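Local coordinates for RNA-binding protein RMD9, mitochondrial (Saccharomyces cerevisiae S288C, PDB 7A9X), which binds a dodecameric sequence motif in the 3'-UTR of mitochondrial mRNAs and takes part in their processing or stability, at residues 209-214 against 244-248. Residues are numbered along the deposited sequence; the frame is centred on the assembly and turned at random.
Sequences PKVVGF and HPNLY. With nucleotides of chain B.
Lys-210 lies across the imidazole of His-244 where helices 209-223 and 245-257, assigned to two successive pentatricopeptide repeats, meet at the RNA. Its CB sits over the ring centre, 3.3 Å from the centroid of His-244, a CH-pi contact 7° off the normal. CG turns in between the backbone N and carbonyl carbon (chi1 60°), and from there the extended chain runs over the ring toward the nucleotide: CG and then CD pass His-244 NE2, Lys-210 CD at 3.5 Å. Lys-210 NZ ends 3.5 Å from N7 of A3 of chain B and 3.8 Å from its OP2. On the other face of the imidazole rests CD of Pro-245, and both ring nitrogens are used near the ring plane: ND1 accepts from Asn-246 N, an N-cap bond, while His-244 NE2 donates to OP2 of A3 of chain B at 2.6 Å. Asn-246 ND2 reaches back to Lys-210 O at 2.8 Å, 16° out of the carbonyl plane. Farther along the helix, Gly-213 CA approaches Asn-246 O at 3.3 Å, bringing the helices close, and Leu-247 packs on Pro-209 and Val-212. Sandwiched, and tied through ND1 to the helix it caps, the imidazole is held with NE2 facing the phosphate, whose charge the nearby lysine may partly offset.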
loop_
_atom_site.group_PDB
_atom_site.type_symbol
_atom_site.label_atom_id
_atom_site.label_comp_id
_atom_site.label_asym_id
_atom_site.label_seq_id
_atom_site.Cartn_x
_atom_site.Cartn_y
_atom_site.Cartn_z
ATOM N N PRO A 209 -18.515 16.621 -17.990
ATOM C CA PRO A 209 -17.556 17.369 -17.154
ATOM C C PRO A 209 -16.936 16.562 -16.027
ATOM O O PRO A 209 -15.745 16.739 -15.737
ATOM C CB PRO A 209 -18.406 18.530 -16.617
ATOM C CG PRO A 209 -19.447 18.738 -17.658
ATOM C CD PRO A 209 -19.765 17.373 -18.204
ATOM N N LYS A 210 -17.699 15.683 -15.372
ATOM C CA LYS A 210 -17.129 14.937 -14.255
ATOM C C LYS A 210 -16.110 13.910 -14.728
ATOM O O LYS A 210 -15.190 13.564 -13.978
ATOM C CB LYS A 210 -18.230 14.266 -13.435
ATOM C CG LYS A 210 -19.096 13.270 -14.188
ATOM C CD LYS A 210 -20.087 12.633 -13.228
ATOM C CE LYS A 210 -21.158 11.841 -13.950
ATOM N NZ LYS A 210 -22.174 11.324 -12.988
ATOM N N VAL A 211 -16.248 13.418 -15.961
ATOM C CA VAL A 211 -15.233 12.532 -16.517
ATOM C C VAL A 211 -14.001 13.331 -16.925
ATOM O O VAL A 211 -12.862 12.881 -16.742
ATOM C CB VAL A 211 -15.807 11.729 -17.699
ATOM C CG1 VAL A 211 -14.784 10.727 -18.210
ATOM C CG2 VAL A 211 -17.094 11.025 -17.296
ATOM N N VAL A 212 -14.207 14.523 -17.490
ATOM C CA VAL A 212 -13.081 15.392 -17.822
ATOM C C VAL A 212 -12.316 15.772 -16.561
ATOM O O VAL A 212 -11.080 15.834 -16.561
ATOM C CB VAL A 212 -13.570 16.641 -18.581
ATOM C CG1 VAL A 212 -12.399 17.560 -18.905
ATOM C CG2 VAL A 212 -14.306 16.238 -19.848
ATOM N N GLY A 213 -13.039 16.021 -15.465
ATOM C CA GLY A 213 -12.383 16.355 -14.213
ATOM C C GLY A 213 -11.427 15.276 -13.745
ATOM O O GLY A 213 -10.318 15.572 -13.298
ATOM N N PHE A 214 -11.839 14.008 -13.841
ATOM C CA PHE A 214 -10.917 12.929 -13.504
ATOM C C PHE A 214 -9.721 12.915 -14.440
ATOM O O PHE A 214 -8.611 12.571 -14.019
ATOM C CB PHE A 214 -11.616 11.569 -13.557
ATOM C CG PHE A 214 -10.661 10.406 -13.491
ATOM C CD1 PHE A 214 -10.250 9.902 -12.269
ATOM C CD2 PHE A 214 -10.145 9.839 -14.650
ATOM C CE1 PHE A 214 -9.359 8.848 -12.201
ATOM C CE2 PHE A 214 -9.250 8.790 -14.588
ATOM C CZ PHE A 214 -8.859 8.290 -13.362
ATOM N N HIS A 244 -19.610 20.850 -12.355
ATOM C CA HIS A 244 -19.549 19.619 -11.584
ATOM C C HIS A 244 -18.370 19.660 -10.615
ATOM O O HIS A 244 -17.264 20.059 -10.999
ATOM C CB HIS A 244 -19.429 18.400 -12.497
ATOM C CG HIS A 244 -19.730 17.109 -11.803
ATOM N ND1 HIS A 244 -18.853 16.514 -10.922
ATOM C CD2 HIS A 244 -20.821 16.307 -11.845
ATOM C CE1 HIS A 244 -19.387 15.400 -10.456
ATOM N NE2 HIS A 244 -20.580 15.250 -11.002
ATOM N N PRO A 245 -18.574 19.261 -9.358
ATOM C CA PRO A 245 -17.474 19.303 -8.380
ATOM C C PRO A 245 -16.237 18.535 -8.810
ATOM O O PRO A 245 -15.120 18.955 -8.493
ATOM C CB PRO A 245 -18.105 18.686 -7.126
ATOM C CG PRO A 245 -19.567 18.919 -7.285
ATOM C CD PRO A 245 -19.849 18.844 -8.751
ATOM N N ASN A 246 -16.398 17.418 -9.523
ATOM C CA ASN A 246 -15.230 16.662 -9.960
ATOM C C ASN A 246 -14.436 17.421 -11.016
ATOM O O ASN A 246 -13.235 17.177 -11.180
ATOM C CB ASN A 246 -15.654 15.291 -10.491
ATOM C CG ASN A 246 -14.555 14.252 -10.360
ATOM O OD1 ASN A 246 -13.764 14.291 -9.419
ATOM N ND2 ASN A 246 -14.500 13.320 -11.307
ATOM N N LEU A 247 -15.085 18.331 -11.749
ATOM C CA LEU A 247 -14.344 19.205 -12.653
ATOM C C LEU A 247 -13.527 20.224 -11.868
ATOM O O LEU A 247 -12.371 20.499 -12.212
ATOM C CB LEU A 247 -15.303 19.905 -13.619
ATOM C CG LEU A 247 -14.680 20.756 -14.729
ATOM C CD1 LEU A 247 -13.726 19.931 -15.578
ATOM C CD2 LEU A 247 -15.760 21.388 -15.599
ATOM N N TYR A 248 -14.112 20.791 -10.810
ATOM C CA TYR A 248 -13.335 21.594 -9.871
ATOM C C TYR A 248 -12.135 20.815 -9.349
ATOM O O TYR A 248 -11.003 21.313 -9.360
ATOM C CB TYR A 248 -14.214 22.037 -8.699
ATOM C CG TYR A 248 -15.068 23.259 -8.951
ATOM C CD1 TYR A 248 -14.494 24.515 -9.097
ATOM C CD2 TYR A 248 -16.454 23.161 -9.012
ATOM C CE1 TYR A 248 -15.272 25.636 -9.314
ATOM C CE2 TYR A 248 -17.240 24.275 -9.227
ATOM C CZ TYR A 248 -16.643 25.508 -9.379
ATOM O OH TYR A 248 -17.420 26.621 -9.594
ATOM P P A B 3 -22.303 13.511 -8.354
ATOM O OP1 A B 3 -21.256 14.012 -7.425
ATOM O OP2 A B 3 -22.008 13.398 -9.805
ATOM O "O5'" A B 3 -22.757 12.076 -7.839
ATOM C "C5'" A B 3 -23.117 11.866 -6.484
ATOM C "C4'" A B 3 -23.736 10.506 -6.296
ATOM O "O4'" A B 3 -24.956 10.417 -7.074
ATOM C "C3'" A B 3 -22.899 9.329 -6.774
ATOM O "O3'" A B 3 -21.926 8.936 -5.819
ATOM C "C2'" A B 3 -23.949 8.263 -7.060
ATOM O "O2'" A B 3 -24.362 7.627 -5.859
ATOM C "C1'" A B 3 -25.112 9.110 -7.582
ATOM N N9 A B 3 -25.139 9.183 -9.054
ATOM C C8 A B 3 -24.527 10.110 -9.863
ATOM N N7 A B 3 -24.736 9.915 -11.143
ATOM C C5 A B 3 -25.540 8.784 -11.179
ATOM C C6 A B 3 -26.111 8.061 -12.242
ATOM N N6 A B 3 -25.952 8.383 -13.526
ATOM N N1 A B 3 -26.861 6.979 -11.935
ATOM C C2 A B 3 -27.022 6.653 -10.647
ATOM N N3 A B 3 -26.538 7.253 -9.561
ATOM C C4 A B 3 -25.796 8.322 -9.900
#